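Local structure of T cell receptor mu chain (Monodelphis domestica, 7L15) at residues L18-G29 against G121-P132; P135-R144 against V205-H216. The protein forms one chain of the marsupial gamma-mu T cell receptor, pairing with a gamma chain and probably taking part in antigen recognition. All coordinates share one frame; numbering follows the deposited sequence.

Contact 1 of 2, residues L18-G29 against G121-P132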
loop_
_atom_site.group_PDB
_atom_site.type_symbol
_atom_site.label_atom_id
_atom_site.label_comp_id
_atom_site.label_asym_id
_atom_site.label_seq_id
_atom_site.Cartn_x
_atom_site.Cartn_y
_atom_site.Cartn_z
ATOM N N LEU A 18 -12.905 20.878 -5.654
ATOM C CA LEU A 18 -12.801 20.366 -4.290
ATOM C C LEU A 18 -11.351 20.500 -3.867
ATOM O O LEU A 18 -10.454 20.101 -4.616
ATOM C CB LEU A 18 -13.237 18.888 -4.194
ATOM C CG LEU A 18 -14.529 18.422 -4.894
ATOM C CD1 LEU A 18 -14.509 16.916 -5.086
ATOM C CD2 LEU A 18 -15.739 18.809 -4.087
ATOM N N THR A 19 -11.126 21.039 -2.673
ATOM C CA THR A 19 -9.781 21.265 -2.159
ATOM C C THR A 19 -9.760 20.834 -0.704
ATOM O O THR A 19 -10.429 21.455 0.135
ATOM C CB THR A 19 -9.380 22.737 -2.293
ATOM O OG1 THR A 19 -9.476 23.107 -3.661
ATOM C CG2 THR A 19 -7.961 22.951 -1.840
ATOM N N GLU A 20 -9.009 19.771 -0.409
ATOM C CA GLU A 20 -8.921 19.245 0.945
ATOM C C GLU A 20 -7.775 19.906 1.694
ATOM O O GLU A 20 -6.711 20.183 1.125
ATOM C CB GLU A 20 -8.728 17.723 0.940
ATOM C CG GLU A 20 -9.727 16.962 0.076
ATOM C CD GLU A 20 -9.316 16.869 -1.386
ATOM O OE1 GLU A 20 -8.501 17.710 -1.845
ATOM O OE2 GLU A 20 -9.788 15.927 -2.064
ATOM N N SER A 21 -7.997 20.155 2.980
ATOM C CA SER A 21 -6.956 20.684 3.840
ATOM C C SER A 21 -7.080 20.020 5.208
ATOM O O SER A 21 -8.083 19.375 5.517
ATOM C CB SER A 21 -7.056 22.205 3.924
ATOM O OG SER A 21 -8.330 22.577 4.417
ATOM N N GLY A 22 -6.042 20.179 6.031
ATOM C CA GLY A 22 -5.962 19.560 7.339
ATOM C C GLY A 22 -4.970 18.415 7.453
ATOM O O GLY A 22 -4.813 17.863 8.551
ATOM N N GLY A 23 -4.298 18.032 6.370
ATOM C CA GLY A 23 -3.371 16.917 6.438
ATOM C C GLY A 23 -2.121 17.264 7.230
ATOM O O GLY A 23 -1.904 18.405 7.631
ATOM N N GLY A 24 -1.296 16.245 7.470
ATOM C CA GLY A 24 -0.030 16.420 8.153
ATOM C C GLY A 24 0.321 15.169 8.942
ATOM O O GLY A 24 -0.180 14.082 8.670
ATOM N N THR A 25 1.188 15.336 9.927
ATOM C CA THR A 25 1.614 14.212 10.758
ATOM C C THR A 25 0.886 14.268 12.088
ATOM O O THR A 25 0.876 15.306 12.750
ATOM C CB THR A 25 3.119 14.229 10.972
ATOM O OG1 THR A 25 3.751 14.125 9.704
ATOM C CG2 THR A 25 3.570 13.048 11.855
ATOM N N TYR A 26 0.220 13.175 12.435
ATOM C CA TYR A 26 -0.581 13.093 13.642
ATOM C C TYR A 26 -0.030 11.996 14.540
ATOM O O TYR A 26 0.597 11.042 14.073
ATOM C CB TYR A 26 -2.054 12.809 13.315
ATOM C CG TYR A 26 -2.792 13.984 12.684
ATOM C CD1 TYR A 26 -2.638 14.294 11.324
ATOM C CD2 TYR A 26 -3.670 14.763 13.438
ATOM C CE1 TYR A 26 -3.317 15.366 10.745
ATOM C CE2 TYR A 26 -4.341 15.829 12.872
ATOM C CZ TYR A 26 -4.162 16.129 11.529
ATOM O OH TYR A 26 -4.843 17.191 10.995
ATOM N N GLN A 27 -0.270 12.135 15.831
ATOM C CA GLN A 27 0.058 11.090 16.786
ATOM C C GLN A 27 -1.137 10.167 16.937
ATOM O O GLN A 27 -2.287 10.625 16.959
ATOM C CB GLN A 27 0.427 11.682 18.150
ATOM C CG GLN A 27 1.642 12.597 18.123
ATOM C CD GLN A 27 1.881 13.275 19.461
ATOM O OE1 GLN A 27 1.230 12.962 20.468
ATOM N NE2 GLN A 27 2.811 14.215 19.478
ATOM N N ALA A 28 -0.854 8.870 17.055
ATOM C CA ALA A 28 -1.889 7.892 17.337
ATOM C C ALA A 28 -2.685 8.291 18.576
ATOM O O ALA A 28 -2.142 8.856 19.532
ATOM C CB ALA A 28 -1.264 6.503 17.527
ATOM N N GLY A 29 -3.985 7.995 18.549
ATOM C CA GLY A 29 -4.897 8.424 19.589
ATOM C C GLY A 29 -5.512 9.788 19.366
ATOM O O GLY A 29 -6.555 10.092 19.962
ATOM N N GLY A 121 -10.800 15.441 -5.494
ATOM C CA GLY A 121 -9.801 16.486 -5.408
ATOM C C GLY A 121 -8.404 15.897 -5.319
ATOM O O GLY A 121 -8.199 14.686 -5.384
ATOM N N LEU A 122 -7.421 16.787 -5.153
ATOM C CA LEU A 122 -6.042 16.336 -5.015
ATOM C C LEU A 122 -5.835 15.533 -3.745
ATOM O O LEU A 122 -4.921 14.702 -3.686
ATOM C CB LEU A 122 -5.083 17.528 -5.041
ATOM C CG LEU A 122 -5.079 18.227 -6.405
ATOM C CD1 LEU A 122 -4.457 19.602 -6.316
ATOM C CD2 LEU A 122 -4.327 17.366 -7.411
ATOM N N GLY A 123 -6.667 15.749 -2.736
ATOM C CA GLY A 123 -6.507 15.044 -1.491
ATOM C C GLY A 123 -5.496 15.735 -0.607
ATOM O O GLY A 123 -4.866 16.731 -0.974
ATOM N N THR A 124 -5.352 15.194 0.598
ATOM C CA THR A 124 -4.398 15.731 1.551
ATOM C C THR A 124 -3.784 14.555 2.288
ATOM O O THR A 124 -4.466 13.567 2.573
ATOM C CB THR A 124 -5.062 16.745 2.509
ATOM O OG1 THR A 124 -4.072 17.292 3.385
ATOM C CG2 THR A 124 -6.171 16.089 3.346
ATOM N N ARG A 125 -2.493 14.653 2.569
ATOM C CA ARG A 125 -1.725 13.525 3.070
ATOM C C ARG A 125 -1.754 13.464 4.588
ATOM O O ARG A 125 -1.418 14.439 5.261
ATOM C CB ARG A 125 -0.273 13.610 2.619
ATOM C CG ARG A 125 0.455 12.316 2.922
ATOM C CD ARG A 125 1.954 12.393 2.783
ATOM N NE ARG A 125 2.510 11.069 3.052
ATOM C CZ ARG A 125 3.805 10.784 3.069
ATOM N NH1 ARG A 125 4.688 11.745 2.826
ATOM N NH2 ARG A 125 4.211 9.540 3.327
ATOM N N VAL A 126 -2.088 12.305 5.132
ATOM C CA VAL A 126 -2.075 12.117 6.577
ATOM C C VAL A 126 -1.061 11.047 6.926
ATOM O O VAL A 126 -1.097 9.938 6.375
ATOM C CB VAL A 126 -3.466 11.752 7.113
ATOM C CG1 VAL A 126 -3.370 11.275 8.559
ATOM C CG2 VAL A 126 -4.396 12.944 6.954
ATOM N N ILE A 127 -0.167 11.380 7.850
ATOM C CA ILE A 127 0.820 10.446 8.387
ATOM C C ILE A 127 0.533 10.276 9.872
ATOM O O ILE A 127 0.581 11.248 10.632
ATOM C CB ILE A 127 2.260 10.940 8.173
ATOM C CG1 ILE A 127 2.583 11.054 6.685
ATOM C CG2 ILE A 127 3.258 9.990 8.825
ATOM C CD1 ILE A 127 3.786 11.938 6.425
ATOM N N VAL A 128 0.232 9.054 10.287
ATOM C CA VAL A 128 0.027 8.760 11.694
ATOM C C VAL A 128 1.301 8.116 12.214
ATOM O O VAL A 128 1.853 7.199 11.590
ATOM C CB VAL A 128 -1.192 7.850 11.910
ATOM C CG1 VAL A 128 -1.432 7.625 13.423
ATOM C CG2 VAL A 128 -2.448 8.484 11.275
ATOM N N GLU A 129 1.790 8.606 13.333
ATOM C CA GLU A 129 2.986 8.048 13.938
ATOM C C GLU A 129 2.679 7.721 15.387
ATOM O O GLU A 129 1.684 8.201 15.935
ATOM C CB GLU A 129 4.170 9.013 13.821
ATOM C CG GLU A 129 4.028 10.263 14.631
ATOM C CD GLU A 129 5.162 11.239 14.356
ATOM O OE1 GLU A 129 5.154 12.328 14.977
ATOM O OE2 GLU A 129 6.049 10.906 13.518
ATOM N N PRO A 130 3.469 6.853 16.010
ATOM C CA PRO A 130 3.170 6.462 17.390
ATOM C C PRO A 130 3.197 7.652 18.333
ATOM O O PRO A 130 3.924 8.629 18.129
ATOM C CB PRO A 130 4.280 5.460 17.735
ATOM C CG PRO A 130 5.165 5.368 16.523
ATOM C CD PRO A 130 4.437 5.947 15.372
ATOM N N ARG A 131 2.375 7.575 19.368
ATOM C CA ARG A 131 2.392 8.636 20.351
ATOM C C ARG A 131 3.663 8.510 21.187
ATOM O O ARG A 131 4.115 7.394 21.462
ATOM C CB ARG A 131 1.134 8.617 21.217
ATOM C CG ARG A 131 1.209 7.841 22.474
ATOM C CD ARG A 131 0.115 6.791 22.492
ATOM N NE ARG A 131 -1.195 7.346 22.814
ATOM C CZ ARG A 131 -2.343 6.794 22.429
ATOM N NH1 ARG A 131 -2.330 5.692 21.688
ATOM N NH2 ARG A 131 -3.502 7.351 22.769
ATOM N N PRO A 132 4.300 9.628 21.537
ATOM C CA PRO A 132 5.538 9.555 22.313
ATOM C C PRO A 132 5.315 8.857 23.644
ATOM O O PRO A 132 4.216 8.859 24.210
ATOM C CB PRO A 132 5.923 11.027 22.497
ATOM C CG PRO A 132 5.300 11.719 21.311
ATOM C CD PRO A 132 3.974 11.014 21.170
HETATM O O HOH W 1 -5.654 19.396 -1.135
#

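Contact 2 of 2, residues P135-R144 against V205-H216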
loop_
_atom_site.group_PDB
_atom_site.type_symbol
_atom_site.label_atom_id
_atom_site.label_comp_id
_atom_site.label_asym_id
_atom_site.label_seq_id
_atom_site.Cartn_x
_atom_site.Cartn_y
_atom_site.Cartn_z
ATOM N N PRO A 135 11.569 6.777 26.566
ATOM C CA PRO A 135 12.641 6.242 25.715
ATOM C C PRO A 135 12.896 4.778 26.021
ATOM O O PRO A 135 12.767 4.334 27.157
ATOM C CB PRO A 135 13.849 7.105 26.093
ATOM C CG PRO A 135 13.538 7.560 27.504
ATOM C CD PRO A 135 12.060 7.837 27.467
ATOM N N LEU A 136 13.251 4.026 24.983
ATOM C CA LEU A 136 13.375 2.578 25.079
ATOM C C LEU A 136 14.584 2.144 24.261
ATOM O O LEU A 136 14.599 2.311 23.037
ATOM C CB LEU A 136 12.095 1.900 24.568
ATOM C CG LEU A 136 11.891 0.410 24.815
ATOM C CD1 LEU A 136 11.900 0.135 26.306
ATOM C CD2 LEU A 136 10.583 -0.085 24.199
ATOM N N SER A 137 15.603 1.625 24.923
ATOM C CA SER A 137 16.778 1.158 24.196
ATOM C C SER A 137 16.457 -0.152 23.483
ATOM O O SER A 137 15.741 -0.988 24.032
ATOM C CB SER A 137 17.952 0.934 25.141
ATOM O OG SER A 137 18.333 2.140 25.767
ATOM N N PRO A 138 16.969 -0.354 22.272
ATOM C CA PRO A 138 16.720 -1.612 21.562
ATOM C C PRO A 138 17.595 -2.740 22.074
ATOM O O PRO A 138 18.622 -2.528 22.732
ATOM C CB PRO A 138 17.089 -1.274 20.117
ATOM C CG PRO A 138 18.177 -0.232 20.256
ATOM C CD PRO A 138 17.720 0.608 21.442
ATOM N N SER A 139 17.162 -3.957 21.759
ATOM C CA SER A 139 18.026 -5.128 21.798
ATOM C C SER A 139 18.492 -5.433 20.379
ATOM O O SER A 139 17.867 -5.013 19.403
ATOM C CB SER A 139 17.297 -6.338 22.398
ATOM O OG SER A 139 15.950 -6.377 21.961
ATOM N N VAL A 140 19.621 -6.140 20.271
ATOM C CA VAL A 140 20.290 -6.331 18.990
ATOM C C VAL A 140 20.610 -7.810 18.802
ATOM O O VAL A 140 21.242 -8.428 19.664
ATOM C CB VAL A 140 21.568 -5.474 18.894
ATOM C CG1 VAL A 140 22.265 -5.700 17.576
ATOM C CG2 VAL A 140 21.217 -3.996 19.068
ATOM N N PHE A 141 20.202 -8.367 17.663
ATOM C CA PHE A 141 20.424 -9.775 17.366
ATOM C C PHE A 141 21.011 -9.914 15.979
ATOM O O PHE A 141 20.516 -9.290 15.034
ATOM C CB PHE A 141 19.118 -10.560 17.460
ATOM C CG PHE A 141 18.383 -10.312 18.732
ATOM C CD1 PHE A 141 18.728 -11.002 19.890
ATOM C CD2 PHE A 141 17.373 -9.374 18.790
ATOM C CE1 PHE A 141 18.057 -10.750 21.098
ATOM C CE2 PHE A 141 16.689 -9.130 19.989
ATOM C CZ PHE A 141 17.033 -9.823 21.142
ATOM N N LEU A 142 22.049 -10.744 15.855
ATOM C CA LEU A 142 22.610 -11.096 14.558
ATOM C C LEU A 142 21.970 -12.380 14.052
ATOM O O LEU A 142 21.773 -13.330 14.816
ATOM C CB LEU A 142 24.125 -11.283 14.648
ATOM C CG LEU A 142 25.028 -10.056 14.683
ATOM C CD1 LEU A 142 26.446 -10.490 15.028
ATOM C CD2 LEU A 142 24.991 -9.377 13.332
ATOM N N VAL A 143 21.640 -12.402 12.760
ATOM C CA VAL A 143 21.112 -13.593 12.113
ATOM C C VAL A 143 21.813 -13.740 10.776
ATOM O O VAL A 143 22.115 -12.748 10.103
ATOM C CB VAL A 143 19.581 -13.539 11.898
ATOM C CG1 VAL A 143 19.053 -14.941 11.563
ATOM C CG2 VAL A 143 18.873 -12.940 13.112
ATOM N N ARG A 144 22.037 -14.986 10.375
ATOM C CA ARG A 144 22.799 -15.309 9.179
ATOM C C ARG A 144 22.033 -16.284 8.297
ATOM O O ARG A 144 21.266 -17.116 8.779
ATOM C CB ARG A 144 24.150 -15.929 9.529
ATOM C CG ARG A 144 25.324 -15.090 9.139
ATOM C CD ARG A 144 26.596 -15.908 9.225
ATOM N NE ARG A 144 27.780 -15.083 9.027
ATOM C CZ ARG A 144 28.476 -14.531 10.016
ATOM N NH1 ARG A 144 28.108 -14.713 11.277
ATOM N NH2 ARG A 144 29.540 -13.795 9.739
ATOM N N VAL A 205 24.826 -0.513 17.305
ATOM C CA VAL A 205 23.676 0.383 17.272
ATOM C C VAL A 205 23.893 1.512 18.267
ATOM O O VAL A 205 24.298 1.274 19.410
ATOM C CB VAL A 205 22.372 -0.376 17.590
ATOM C CG1 VAL A 205 21.190 0.586 17.664
ATOM C CG2 VAL A 205 22.129 -1.454 16.539
ATOM N N LYS A 206 23.616 2.734 17.834
ATOM C CA LYS A 206 23.691 3.911 18.686
ATOM C C LYS A 206 22.291 4.491 18.793
ATOM O O LYS A 206 21.630 4.727 17.777
ATOM C CB LYS A 206 24.680 4.939 18.130
ATOM C CG LYS A 206 26.121 4.686 18.558
ATOM C CD LYS A 206 27.110 5.320 17.595
ATOM C CE LYS A 206 28.495 5.467 18.217
ATOM N NZ LYS A 206 29.077 6.834 17.990
ATOM N N HIS A 207 21.831 4.686 20.020
ATOM C CA HIS A 207 20.464 5.121 20.245
ATOM C C HIS A 207 20.471 5.913 21.539
ATOM O O HIS A 207 20.897 5.390 22.575
ATOM C CB HIS A 207 19.517 3.916 20.309
ATOM C CG HIS A 207 18.083 4.284 20.527
ATOM N ND1 HIS A 207 17.472 4.189 21.759
ATOM C CD2 HIS A 207 17.142 4.755 19.673
ATOM C CE1 HIS A 207 16.216 4.596 21.654
ATOM N NE2 HIS A 207 15.990 4.942 20.397
ATOM N N LEU A 208 20.073 7.187 21.455
ATOM C CA LEU A 208 20.052 8.109 22.601
ATOM C C LEU A 208 21.404 8.156 23.291
ATOM O O LEU A 208 21.496 8.163 24.518
ATOM C CB LEU A 208 18.956 7.730 23.604
ATOM C CG LEU A 208 17.559 7.755 22.991
ATOM C CD1 LEU A 208 16.559 7.289 24.004
ATOM C CD2 LEU A 208 17.209 9.148 22.479
ATOM N N GLY A 209 22.466 8.170 22.497
ATOM C CA GLY A 209 23.799 8.232 23.057
ATOM C C GLY A 209 24.284 6.980 23.755
ATOM O O GLY A 209 25.377 7.009 24.329
ATOM N N LYS A 210 23.509 5.893 23.748
ATOM C CA LYS A 210 23.960 4.602 24.254
ATOM C C LYS A 210 24.342 3.714 23.078
ATOM O O LYS A 210 23.759 3.808 21.997
ATOM C CB LYS A 210 22.874 3.915 25.090
ATOM N N GLU A 211 25.329 2.853 23.291
ATOM C CA GLU A 211 25.789 1.928 22.264
ATOM C C GLU A 211 25.381 0.515 22.652
ATOM O O GLU A 211 25.605 0.090 23.788
ATOM C CB GLU A 211 27.301 2.027 22.074
ATOM C CG GLU A 211 27.829 1.442 20.760
ATOM C CD GLU A 211 28.019 -0.074 20.817
ATOM O OE1 GLU A 211 27.921 -0.722 19.754
ATOM O OE2 GLU A 211 28.268 -0.617 21.924
ATOM N N ILE A 212 24.750 -0.190 21.716
ATOM C CA ILE A 212 24.327 -1.575 21.893
ATOM C C ILE A 212 24.879 -2.358 20.717
ATOM O O ILE A 212 25.002 -1.826 19.608
ATOM C CB ILE A 212 22.792 -1.739 21.972
ATOM C CG1 ILE A 212 22.162 -0.733 22.942
ATOM C CG2 ILE A 212 22.429 -3.162 22.377
ATOM C CD1 ILE A 212 21.717 0.548 22.274
ATOM N N HIS A 213 25.217 -3.623 20.956
ATOM C CA HIS A 213 25.867 -4.401 19.910
ATOM C C HIS A 213 25.766 -5.891 20.204
ATOM O O HIS A 213 25.591 -6.310 21.351
ATOM C CB HIS A 213 27.339 -3.999 19.761
ATOM C CG HIS A 213 28.200 -4.428 20.909
ATOM N ND1 HIS A 213 28.447 -3.618 21.996
ATOM C CD2 HIS A 213 28.878 -5.578 21.135
ATOM C CE1 HIS A 213 29.234 -4.253 22.846
ATOM N NE2 HIS A 213 29.511 -5.442 22.346
ATOM N N MET A 214 25.890 -6.680 19.133
ATOM C CA MET A 214 26.139 -8.115 19.170
ATOM C C MET A 214 27.236 -8.441 18.159
ATOM O O MET A 214 27.306 -7.827 17.090
ATOM C CB MET A 214 24.869 -8.927 18.853
ATOM C CG MET A 214 25.090 -10.451 18.870
ATOM S SD MET A 214 23.554 -11.398 19.078
ATOM C CE MET A 214 23.694 -12.681 17.845
ATOM N N SER A 215 28.097 -9.399 18.488
ATOM C CA SER A 215 29.113 -9.852 17.548
ATOM C C SER A 215 29.167 -11.367 17.528
ATOM O O SER A 215 29.018 -12.019 18.562
ATOM C CB SER A 215 30.534 -9.324 17.870
ATOM O OG SER A 215 30.573 -8.386 18.930
ATOM N N HIS A 216 29.390 -11.919 16.346
ATOM C CA HIS A 216 29.736 -13.322 16.190
ATOM C C HIS A 216 31.236 -13.363 15.928
ATOM O O HIS A 216 31.692 -12.965 14.851
ATOM C CB HIS A 216 28.939 -13.964 15.055
ATOM C CG HIS A 216 27.537 -14.334 15.432
ATOM N ND1 HIS A 216 26.595 -14.725 14.502
ATOM C CD2 HIS A 216 26.918 -14.380 16.638
ATOM C CE1 HIS A 216 25.458 -14.996 15.118
ATOM N NE2 HIS A 216 25.629 -14.801 16.415
HETATM O O HOH W 2 19.080 3.857 23.983
#

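Contact 1 of 2, residues L18-G29 against G121-P132
Four well-formed backbone hydrogen bonds join residues 24-28 to strand 124-129 in parallel register, with Thr25 beside Ile127 and Tyr26 beside Val128. Tyr26 uses both its backbone N and its backbone O: N donates to Ile127 O at 2.7 Å, and O accepts from Glu129 N at 2.8 Å. Ile127 N to Gly24 O and Ala28 N to Glu129 O continue the ladder. Upstream, where strand 17-27 breaks at Gly22 and Gly23, pairing passes to a side chain and a water. Glu20, its chain bent at chi2 (85°), turns its carboxylate onto the Gly121-Gly123 loop, the glycine-X-glycine of the joining segment, where Gly123 N gives OE1 a weak bond of 2.8 Å. A water sits between Glu20 O and Gly123 O, within hydrogen-bonding distance of each.

Side-chain contacts flank the ladder. The Thr25 methyl CG2 lies 3.5 Å from the carboxylate carbon CD of Glu129, the two side chains crossing at about a right angle. Tyr26 OH donates to Gly22 O at 2.5 Å and so pins the ring across the break. The Arg131 guanidinium lays one face over Ala28 O, 3.6 Å above the plane.

This is the V-set pattern: the first strand pairs antiparallel with strand 32-39 before its break, then parallel with the last strand, 124-129 (A' beside G). Strand 101-109 pairs antiparallel with 124-129, and its Cys105 N donates to Glu20 OE2.

Contact 2 of 2, residues P135-R144 against V205-H216
Met214 sends CG anti to its backbone N (chi1 180°) and then bends at chi3 (134°), which carries its sulfur and methyl across to the backbone and CB of Leu142. Leu142 in turn has CG anti to its carbonyl carbon (chi1 -78°), with CB 3.5 Å from Met214 CE and CD1 3.5 Å from His216 N. In one of the two conformers of His216, the same Leu142 CB sits over one face of the ring, a CH-pi contact 4.2 Å from the centroid. Leu142 N also gives Met214 SD a weak, long hydrogen bond of 3.6 Å.

Further along, Val140 directs CG2 between two partners, Ile212 CG2 at 3.6 Å and Val205 CG2 at 3.7 Å. Pro138 carries this apolar seam on to Ile212 CD1 and, through its CD, to the His207 ring. Water 2 lies in that ring's plane at the edge and links His207 ND1 to Ser137 OG, while donating to His207 O; NE2 of the same ring is hydrogen-bonded to Pro158 O. At the far end, in that same His216 conformer, the Arg144 guanidinium and the His216 ring are nearly coplanar, with NH1 at the ring edge 3.6 Å from ND1.

Strands 201-207 and 210-216 form a hairpin closed by a type I' turn from His207 to Lys210. Strand 139-145 belongs to the other sheet, the one that carries Cys151. Side chains packed between two antiparallel sheets, with the Cys151-Cys203 disulfide joining them, are the hallmark of the immunoglobulin sandwich, here in a C1-set domain.

In the fold
Contact 1 closes before contact 2 opens, and their centres lie 32 Å apart in separate immunoglobulin domains. Contact 1 is strand pairing within one sheet of the V-set domain, where the last strand, 124-129, runs parallel to part of strand 17-27. Contact 2 joins the two sheets of the C1-set domain, packing its first strand, 139-145, against its last hairpin. The chain thus leaves one domain from strand 124-129 and, after a short linker, enters the next at strand 139-145, without further touch between the two contacts. Both domains also meet the gamma chain: Leu122 packs on its Gly43, and Ser139 bonds its Lys140, consistent with a heterodimer paired along both domains.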